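Local coordinates for protein ferredoxin (PDB 3LMF) that is of uncharacterised function but, as a four-helix bundle of the Csp family with a cysteine-rich core, probably stores copper(I), at residues 19-24 with 50-55; 27-32 with 44-49; 83-88 with 100-105. All coordinates share one frame; numbering follows the deposited sequence.

Contact 1: residues 19-24 with 50-55; sequences NHCYRT and MNCAEI
The backbones of helices 8-36 and 43-64 come very close where Tyr22 faces Ala53, with the CA of Tyr22 only 4.3 Å from the CA of Ala53 as the two segments run in opposite directions. No hydrogen bond joins the segments. At this point the small methyl of Ala53 lets the chains approach, and each residue leans on the other's peptide group: CB of Ala53 rests 3.9 Å from O of Tyr22, while the Tyr22 ring swings past the Ala53 carbonyl, its CD1 3.7 Å from O of Ala53 and oblique to it. The ring gets there through a chi1 of 134°, well off any staggered position, which is consistent with a phenol held by its surroundings; its OH is hydrogen-bonded to Asn61 of the second subunit. One residue earlier on each helix, toward the interior of the bundle, the thiols of Cys21 and Cys52 meet end to end, SG of Cys21 lying 4.0 Å from SG of Cys52, far too long for a disulfide. This is the interior of an antiparallel four-helix bundle, and sulfur turned inward from every helix is the hallmark of Csp proteins, whose relatives bind copper(I) along such a core. Cys21 also packs on Cys56, Cys101 and Cys104, and Cys52 on Cys25, Cys81 and Cys84. In both residues of the pair the sulfur stands trans to the main-chain nitrogen (chi1 -177° in Cys21), which directs the two thiols into the same space. Behind Cys21, the hydroxyl of Thr24 turns back along its own helix: OG1 of Thr24 donates to O of His20 at 2.9 Å, above the carbonyl plane, while N of Thr24 reaches that oxygen from the opposite face, so two bonds grip it.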
loop_
_atom_site.group_PDB
_atom_site.type_symbol
_atom_site.label_atom_id
_atom_site.label_comp_id
_atom_site.label_asym_id
_atom_site.label_seq_id
_atom_site.Cartn_x
_atom_site.Cartn_y
_atom_site.Cartn_z
ATOM N N ASN A 19 1.862 -11.374 -7.546
ATOM C CA ASN A 19 0.459 -11.139 -7.192
ATOM C C ASN A 19 -0.101 -12.342 -6.434
ATOM O O ASN A 19 -0.778 -12.184 -5.420
ATOM C CB ASN A 19 -0.375 -10.855 -8.460
ATOM C CG ASN A 19 -1.834 -10.487 -8.157
ATOM O OD1 ASN A 19 -2.121 -9.667 -7.292
ATOM N ND2 ASN A 19 -2.756 -11.091 -8.892
ATOM N N HIS A 20 0.200 -13.545 -6.911
ATOM C CA HIS A 20 -0.288 -14.759 -6.256
ATOM C C HIS A 20 0.314 -14.924 -4.860
ATOM O O HIS A 20 -0.395 -15.214 -3.899
ATOM C CB HIS A 20 0.042 -15.992 -7.112
ATOM C CG HIS A 20 -0.462 -17.281 -6.537
ATOM N ND1 HIS A 20 -1.801 -17.603 -6.488
ATOM C CD2 HIS A 20 0.196 -18.320 -5.967
ATOM C CE1 HIS A 20 -1.947 -18.782 -5.910
ATOM N NE2 HIS A 20 -0.752 -19.238 -5.584
ATOM N N CYS A 21 1.622 -14.730 -4.752
ATOM C CA CYS A 21 2.314 -14.870 -3.474
ATOM C C CYS A 21 1.884 -13.797 -2.485
ATOM O O CYS A 21 1.793 -14.042 -1.276
ATOM C CB CYS A 21 3.836 -14.809 -3.684
ATOM S SG CYS A 21 4.823 -15.042 -2.179
ATOM N N TYR A 22 1.634 -12.596 -2.983
ATOM C CA TYR A 22 1.199 -11.528 -2.094
ATOM C C TYR A 22 -0.176 -11.889 -1.520
ATOM O O TYR A 22 -0.385 -11.816 -0.313
ATOM C CB TYR A 22 1.191 -10.190 -2.853
ATOM C CG TYR A 22 -0.028 -9.323 -2.675
ATOM C CD1 TYR A 22 -0.395 -8.833 -1.423
ATOM C CD2 TYR A 22 -0.779 -8.943 -3.776
ATOM C CE1 TYR A 22 -1.482 -7.977 -1.281
ATOM C CE2 TYR A 22 -1.859 -8.094 -3.649
ATOM C CZ TYR A 22 -2.207 -7.611 -2.405
ATOM O OH TYR A 22 -3.264 -6.740 -2.303
ATOM N N ARG A 23 -1.099 -12.312 -2.374
ATOM C CA ARG A 23 -2.424 -12.684 -1.904
ATOM C C ARG A 23 -2.380 -13.831 -0.894
ATOM O O ARG A 23 -3.043 -13.783 0.143
ATOM C CB ARG A 23 -3.316 -13.054 -3.089
ATOM C CG ARG A 23 -3.722 -11.838 -3.901
ATOM C CD ARG A 23 -4.471 -12.211 -5.151
ATOM N NE ARG A 23 -5.584 -13.102 -4.874
ATOM C CZ ARG A 23 -6.542 -13.391 -5.746
ATOM N NH1 ARG A 23 -7.516 -14.226 -5.406
ATOM N NH2 ARG A 23 -6.536 -12.835 -6.949
ATOM N N THR A 24 -1.588 -14.850 -1.203
ATOM C CA THR A 24 -1.435 -16.018 -0.346
ATOM C C THR A 24 -0.822 -15.667 1.012
ATOM O O THR A 24 -1.320 -16.095 2.046
ATOM C CB THR A 24 -0.557 -17.090 -1.041
ATOM O OG1 THR A 24 -1.171 -17.476 -2.276
ATOM C CG2 THR A 24 -0.393 -18.330 -0.160
HETATM N N MSE A 50 3.906 -10.868 6.827
HETATM C CA MSE A 50 3.413 -9.565 6.400
HETATM C C MSE A 50 4.438 -8.827 5.544
HETATM O O MSE A 50 4.074 -8.135 4.589
HETATM C CB MSE A 50 3.031 -8.710 7.617
HETATM C CG MSE A 50 1.851 -9.254 8.418
HETATM SE SE MSE A 50 0.273 -9.549 7.317
HETATM C CE MSE A 50 -0.057 -7.709 6.802
ATOM N N ASN A 51 5.715 -8.970 5.889
ATOM C CA ASN A 51 6.789 -8.327 5.132
ATOM C C ASN A 51 6.774 -8.879 3.719
ATOM O O ASN A 51 6.854 -8.137 2.745
ATOM C CB ASN A 51 8.153 -8.622 5.762
ATOM C CG ASN A 51 8.396 -7.836 7.036
ATOM O OD1 ASN A 51 9.375 -8.071 7.745
ATOM N ND2 ASN A 51 7.513 -6.894 7.327
ATOM N N CYS A 52 6.672 -10.199 3.618
ATOM C CA CYS A 52 6.649 -10.856 2.326
ATOM C C CYS A 52 5.473 -10.358 1.489
ATOM O O CYS A 52 5.640 -10.053 0.307
ATOM C CB CYS A 52 6.569 -12.374 2.502
ATOM S SG CYS A 52 6.702 -13.303 0.959
ATOM N N ALA A 53 4.289 -10.257 2.087
ATOM C CA ALA A 53 3.126 -9.769 1.342
ATOM C C ALA A 53 3.361 -8.337 0.858
ATOM O O ALA A 53 3.015 -7.986 -0.270
ATOM C CB ALA A 53 1.873 -9.832 2.215
ATOM N N GLU A 54 3.959 -7.527 1.725
ATOM C CA GLU A 54 4.279 -6.134 1.431
ATOM C C GLU A 54 5.251 -6.007 0.254
ATOM O O GLU A 54 4.946 -5.354 -0.739
ATOM C CB GLU A 54 4.904 -5.478 2.664
ATOM C CG GLU A 54 5.220 -3.997 2.516
ATOM C CD GLU A 54 3.977 -3.142 2.505
ATOM O OE1 GLU A 54 4.103 -1.898 2.496
ATOM O OE2 GLU A 54 2.863 -3.713 2.502
ATOM N N ILE A 55 6.424 -6.629 0.373
ATOM C CA ILE A 55 7.419 -6.563 -0.687
ATOM C C ILE A 55 6.878 -7.111 -2.013
ATOM O O ILE A 55 7.132 -6.525 -3.063
ATOM C CB ILE A 55 8.741 -7.299 -0.295
ATOM C CG1 ILE A 55 9.867 -6.911 -1.264
ATOM C CG2 ILE A 55 8.556 -8.801 -0.371
ATOM C CD1 ILE A 55 10.152 -5.410 -1.348
#

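Contact 2: residues 27-32 with 44-49; sequences RMAMNH and DHLRLM
Ala29 and Met49 form the tightest point between the first two helices of the bundle, an antiparallel helical hairpin that splays open here: the segment axes make an angle of 136° and come no closer than 9.9 Å. The bump is the Met49 side chain, a selenomethionine in this crystal, and the surface that receives it is the low patch around the Ala29 methyl. CG of Met49 sits 3.3 Å from CB of Ala29, tighter than ordinary van der Waals contact, a value to be read with some caution at 2.3 Å resolution. Beyond CG the chain bends at chi2 (72°), which carries its terminal methyl across to the preceding residue of helix 8-36, where CE of Met49 touches CB of Met28 at 4.0 Å. Met28 itself turns its selenium end away, so its stem rather than its tip meets the neighbour. Leu46 adds a second bump, its CD1 branch resting 4.1 Å from CB of Ala29 at roughly a right angle to the approach of Met49, so both lean on the same low methyl. The far side of Met49 is covered by Cys84 and Cys88 of helix 70-90, and Leu46 packs on Leu34 of the fourth subunit. Where helix 8-36 widens into a pi-type turn at residues 29-32, ND2 of Asn31, which also bonds O of Leu64 of the second subunit, donates to O of Arg27 at 2.7 Å in a bent bond (147° at the hydrogen), the donor tilted from the carbonyl plane.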
loop_
_atom_site.group_PDB
_atom_site.type_symbol
_atom_site.label_atom_id
_atom_site.label_comp_id
_atom_site.label_asym_id
_atom_site.label_seq_id
_atom_site.Cartn_x
_atom_site.Cartn_y
_atom_site.Cartn_z
ATOM N N ARG A 27 -3.444 -13.515 3.065
ATOM C CA ARG A 27 -4.584 -14.344 3.431
ATOM C C ARG A 27 -4.281 -15.338 4.543
ATOM O O ARG A 27 -4.976 -15.387 5.561
ATOM C CB ARG A 27 -5.107 -15.097 2.203
ATOM C CG ARG A 27 -6.223 -16.095 2.511
ATOM C CD ARG A 27 -6.850 -16.637 1.232
ATOM N NE ARG A 27 -5.896 -17.358 0.387
ATOM C CZ ARG A 27 -5.413 -18.568 0.656
ATOM N NH1 ARG A 27 -5.790 -19.209 1.756
ATOM N NH2 ARG A 27 -4.558 -19.144 -0.180
HETATM N N MSE A 28 -3.233 -16.123 4.357
HETATM C CA MSE A 28 -2.879 -17.126 5.347
HETATM C C MSE A 28 -2.461 -16.544 6.689
HETATM O O MSE A 28 -2.827 -17.073 7.743
HETATM C CB MSE A 28 -1.794 -18.031 4.780
HETATM C CG MSE A 28 -2.218 -18.617 3.455
HETATM SE SE MSE A 28 -1.563 -20.381 3.177
HETATM C CE MSE A 28 -2.970 -21.335 4.112
ATOM N N ALA A 29 -1.709 -15.451 6.655
ATOM C CA ALA A 29 -1.270 -14.812 7.886
ATOM C C ALA A 29 -2.455 -14.266 8.683
ATOM O O ALA A 29 -2.566 -14.501 9.885
ATOM C CB ALA A 29 -0.306 -13.686 7.567
HETATM N N MSE A 30 -3.343 -13.546 7.999
HETATM C CA MSE A 30 -4.508 -12.936 8.632
HETATM C C MSE A 30 -5.660 -13.901 8.920
HETATM O O MSE A 30 -6.620 -13.548 9.608
HETATM C CB MSE A 30 -5.004 -11.773 7.770
HETATM C CG MSE A 30 -4.020 -10.605 7.680
HETATM SE SE MSE A 30 -3.691 -9.720 9.388
HETATM C CE MSE A 30 -2.093 -10.673 9.937
ATOM N N ASN A 31 -5.570 -15.116 8.392
ATOM C CA ASN A 31 -6.609 -16.108 8.625
ATOM C C ASN A 31 -6.054 -17.363 9.293
ATOM O O ASN A 31 -6.062 -17.467 10.516
ATOM C CB ASN A 31 -7.304 -16.453 7.305
ATOM C CG ASN A 31 -8.106 -15.288 6.757
ATOM O OD1 ASN A 31 -9.153 -14.944 7.294
ATOM N ND2 ASN A 31 -7.604 -14.658 5.701
ATOM N N HIS A 32 -5.562 -18.303 8.492
ATOM C CA HIS A 32 -5.016 -19.559 9.006
ATOM C C HIS A 32 -4.111 -19.393 10.235
ATOM O O HIS A 32 -4.405 -19.925 11.306
ATOM C CB HIS A 32 -4.238 -20.281 7.901
ATOM C CG HIS A 32 -3.760 -21.649 8.287
ATOM N ND1 HIS A 32 -2.735 -22.290 7.626
ATOM C CD2 HIS A 32 -4.172 -22.499 9.258
ATOM C CE1 HIS A 32 -2.535 -23.476 8.175
ATOM N NE2 HIS A 32 -3.393 -23.627 9.165
ATOM N N ASP A 44 8.576 -13.413 14.934
ATOM C CA ASP A 44 9.367 -13.456 13.708
ATOM C C ASP A 44 8.621 -14.024 12.501
ATOM O O ASP A 44 8.762 -13.515 11.392
ATOM C CB ASP A 44 10.661 -14.257 13.920
ATOM C CG ASP A 44 11.565 -13.654 14.986
ATOM O OD1 ASP A 44 11.773 -12.421 14.986
ATOM O OD2 ASP A 44 12.085 -14.420 15.822
ATOM N N HIS A 45 7.833 -15.071 12.703
ATOM C CA HIS A 45 7.105 -15.672 11.595
ATOM C C HIS A 45 6.047 -14.750 11.007
ATOM O O HIS A 45 6.011 -14.530 9.794
ATOM C CB HIS A 45 6.447 -16.981 12.032
ATOM C CG HIS A 45 5.441 -17.509 11.050
ATOM N ND1 HIS A 45 5.783 -17.936 9.789
ATOM C CD2 HIS A 45 4.098 -17.650 11.149
ATOM C CE1 HIS A 45 4.690 -18.321 9.145
ATOM N NE2 HIS A 45 3.656 -18.156 9.949
ATOM N N LEU A 46 5.181 -14.212 11.859
ATOM C CA LEU A 46 4.122 -13.334 11.379
ATOM C C LEU A 46 4.692 -12.084 10.701
ATOM O O LEU A 46 4.242 -11.726 9.615
ATOM C CB LEU A 46 3.184 -12.952 12.528
ATOM C CG LEU A 46 1.765 -12.612 12.066
ATOM C CD1 LEU A 46 1.123 -13.838 11.416
ATOM C CD2 LEU A 46 0.944 -12.155 13.253
ATOM N N ARG A 47 5.682 -11.436 11.320
ATOM C CA ARG A 47 6.292 -10.253 10.711
ATOM C C ARG A 47 6.749 -10.593 9.307
ATOM O O ARG A 47 6.492 -9.855 8.352
ATOM C CB ARG A 47 7.543 -9.778 11.452
ATOM C CG ARG A 47 7.348 -9.066 12.751
ATOM C CD ARG A 47 8.610 -8.275 13.087
ATOM N NE ARG A 47 8.584 -7.796 14.459
ATOM C CZ ARG A 47 9.027 -8.490 15.500
ATOM N NH1 ARG A 47 9.544 -9.699 15.323
ATOM N NH2 ARG A 47 8.929 -7.984 16.722
ATOM N N LEU A 48 7.462 -11.707 9.194
ATOM C CA LEU A 48 7.983 -12.137 7.907
ATOM C C LEU A 48 6.838 -12.314 6.918
ATOM O O LEU A 48 6.918 -11.872 5.775
ATOM C CB LEU A 48 8.758 -13.447 8.059
ATOM C CG LEU A 48 9.641 -13.840 6.870
ATOM C CD1 LEU A 48 10.519 -12.668 6.457
ATOM C CD2 LEU A 48 10.499 -15.038 7.262
HETATM N N MSE A 49 5.767 -12.945 7.378
HETATM C CA MSE A 49 4.609 -13.180 6.543
HETATM C C MSE A 49 4.085 -11.866 5.964
HETATM O O MSE A 49 3.850 -11.762 4.758
HETATM C CB MSE A 49 3.514 -13.851 7.358
HETATM C CG MSE A 49 2.626 -14.727 6.531
HETATM SE SE MSE A 49 3.557 -16.337 5.999
HETATM C CE MSE A 49 1.988 -17.455 5.886
#

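Contact 3: residues 83-88 with 100-105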
loop_
_atom_site.group_PDB
_atom_site.type_symbol
_atom_site.label_atom_id
_atom_site.label_comp_id
_atom_site.label_asym_id
_atom_site.label_seq_id
_atom_site.Cartn_x
_atom_site.Cartn_y
_atom_site.Cartn_z
ATOM N N ALA A 83 13.162 -16.491 2.591
ATOM C CA ALA A 83 13.133 -16.572 4.042
ATOM C C ALA A 83 11.727 -16.939 4.517
ATOM O O ALA A 83 11.574 -17.765 5.411
ATOM C CB ALA A 83 13.585 -15.245 4.662
ATOM N N CYS A 84 10.698 -16.352 3.911
ATOM C CA CYS A 84 9.330 -16.661 4.323
ATOM C C CYS A 84 8.992 -18.125 4.045
ATOM O O CYS A 84 8.304 -18.770 4.834
ATOM C CB CYS A 84 8.328 -15.741 3.613
ATOM S SG CYS A 84 6.592 -15.953 4.136
ATOM N N ALA A 85 9.481 -18.651 2.926
ATOM C CA ALA A 85 9.224 -20.047 2.570
ATOM C C ALA A 85 9.815 -20.990 3.616
ATOM O O ALA A 85 9.203 -21.995 3.975
ATOM C CB ALA A 85 9.818 -20.365 1.200
ATOM N N LYS A 86 11.005 -20.663 4.104
ATOM C CA LYS A 86 11.655 -21.499 5.101
ATOM C C LYS A 86 10.920 -21.421 6.433
ATOM O O LYS A 86 10.816 -22.415 7.158
ATOM C CB LYS A 86 13.118 -21.086 5.265
ATOM C CG LYS A 86 13.956 -21.390 4.031
ATOM C CD LYS A 86 15.419 -21.030 4.235
ATOM C CE LYS A 86 16.235 -21.290 2.973
ATOM N NZ LYS A 86 17.657 -20.867 3.142
ATOM N N SER A 87 10.400 -20.243 6.748
ATOM C CA SER A 87 9.660 -20.056 7.988
ATOM C C SER A 87 8.386 -20.898 7.950
ATOM O O SER A 87 8.019 -21.516 8.945
ATOM C CB SER A 87 9.309 -18.577 8.173
ATOM O OG SER A 87 8.653 -18.361 9.408
ATOM N N CYS A 88 7.726 -20.934 6.796
ATOM C CA CYS A 88 6.495 -21.707 6.658
ATOM C C CYS A 88 6.719 -23.223 6.643
ATOM O O CYS A 88 5.787 -23.990 6.899
ATOM C CB CYS A 88 5.738 -21.290 5.395
ATOM S SG CYS A 88 4.981 -19.648 5.471
ATOM N N THR A 100 4.235 -21.117 -3.171
ATOM C CA THR A 100 4.146 -19.815 -3.814
ATOM C C THR A 100 5.358 -18.930 -3.520
ATOM O O THR A 100 5.803 -18.186 -4.386
ATOM C CB THR A 100 2.843 -19.081 -3.408
ATOM O OG1 THR A 100 2.664 -17.936 -4.251
ATOM C CG2 THR A 100 2.898 -18.633 -1.952
ATOM N N CYS A 101 5.900 -19.019 -2.311
ATOM C CA CYS A 101 7.061 -18.214 -1.976
ATOM C C CYS A 101 8.297 -18.651 -2.760
ATOM O O CYS A 101 9.129 -17.815 -3.106
ATOM C CB CYS A 101 7.338 -18.259 -0.471
ATOM S SG CYS A 101 6.224 -17.199 0.519
ATOM N N ARG A 102 8.419 -19.947 -3.048
ATOM C CA ARG A 102 9.559 -20.456 -3.815
ATOM C C ARG A 102 9.478 -20.025 -5.274
ATOM O O ARG A 102 10.483 -19.624 -5.870
ATOM C CB ARG A 102 9.618 -21.987 -3.758
ATOM C CG ARG A 102 10.050 -22.557 -2.420
ATOM C CD ARG A 102 9.897 -24.072 -2.401
ATOM N NE ARG A 102 10.361 -24.643 -1.137
ATOM C CZ ARG A 102 10.228 -25.921 -0.803
ATOM N NH1 ARG A 102 10.676 -26.351 0.368
ATOM N NH2 ARG A 102 9.638 -26.765 -1.638
ATOM N N GLN A 103 8.280 -20.126 -5.845
ATOM C CA GLN A 103 8.048 -19.747 -7.236
ATOM C C GLN A 103 8.305 -18.258 -7.423
ATOM O O GLN A 103 9.058 -17.858 -8.306
ATOM C CB GLN A 103 6.608 -20.064 -7.655
ATOM C CG GLN A 103 6.257 -19.556 -9.061
ATOM C CD GLN A 103 4.769 -19.656 -9.400
ATOM O OE1 GLN A 103 3.917 -19.059 -8.725
ATOM N NE2 GLN A 103 4.451 -20.406 -10.462
ATOM N N CYS A 104 7.683 -17.437 -6.587
ATOM C CA CYS A 104 7.865 -16.004 -6.695
ATOM C C CYS A 104 9.337 -15.626 -6.608
ATOM O O CYS A 104 9.816 -14.806 -7.377
ATOM C CB CYS A 104 7.053 -15.296 -5.603
ATOM S SG CYS A 104 7.152 -13.492 -5.635
ATOM N N ALA A 105 10.053 -16.234 -5.667
ATOM C CA ALA A 105 11.481 -15.958 -5.473
ATOM C C ALA A 105 12.292 -16.259 -6.738
ATOM O O ALA A 105 13.235 -15.540 -7.072
ATOM C CB ALA A 105 12.025 -16.776 -4.306
#
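Cys101 is the residue through which helix 95-112 meets helix 70-90 most intimately, and it does so with both of its side-chain atoms. Its CB presses on the methyl of Ala85, CB of Cys101 to CB of Ala85 being 3.7 Å, while its sulfur reaches past that methyl to Cys84, SG of Cys101 lying 3.8 Å from SG of Cys84. The second sulfur contact is to carbon: SG of Cys101 is 4.0 Å from CB of Cys84. The two cysteines use different torsions to meet. In Cys101 the thiol sits beside the main-chain nitrogen, opposite the carbonyl carbon (chi1 -77°), whereas in Cys84 it lies trans to the nitrogen (chi1 -176°). With alanine and cysteine as the only contacts on this inner side, the segment axes close to 8.6 Å and run nearly antiparallel at 163°, as expected of the second hairpin of a four-helix bundle. Cys101 also packs on Cys25 of helix 8-36, which places the pair among the inward-facing sulfurs characteristic of the Csp family. The outer side is looser. Here Arg102, an exposed residue, merely brushes the other helix with its aliphatic stem, CG of Arg102 standing 4.2 Å from CB of Ala85. Its extended chain then carries the guanidinium group past Ala85 to a salt bridge between NH1 and Glu89 of helix 70-90.

How the contacts relate
Contacts 1 and 2 are successive levels of one helical hairpin, with centres 10 Å apart, and Met50 bridges them, its SE 3.7 Å from CE of Met30. Contact 3 belongs to the other hairpin and faces both. Against contact 1, SG of Cys21 lies 3.7 Å from SG of Cys101, so the thiol pairs of contacts 1 and 3 join into one cluster at the core of the bundle, the region where a Csp-type protein would be expected to hold copper(I). Contact 2 borders this cluster: SE of Met49 is 3.6 Å from SG of Cys84, and ND1 of His45 makes a probable hydrogen bond of 2.9 Å with OG of Ser87.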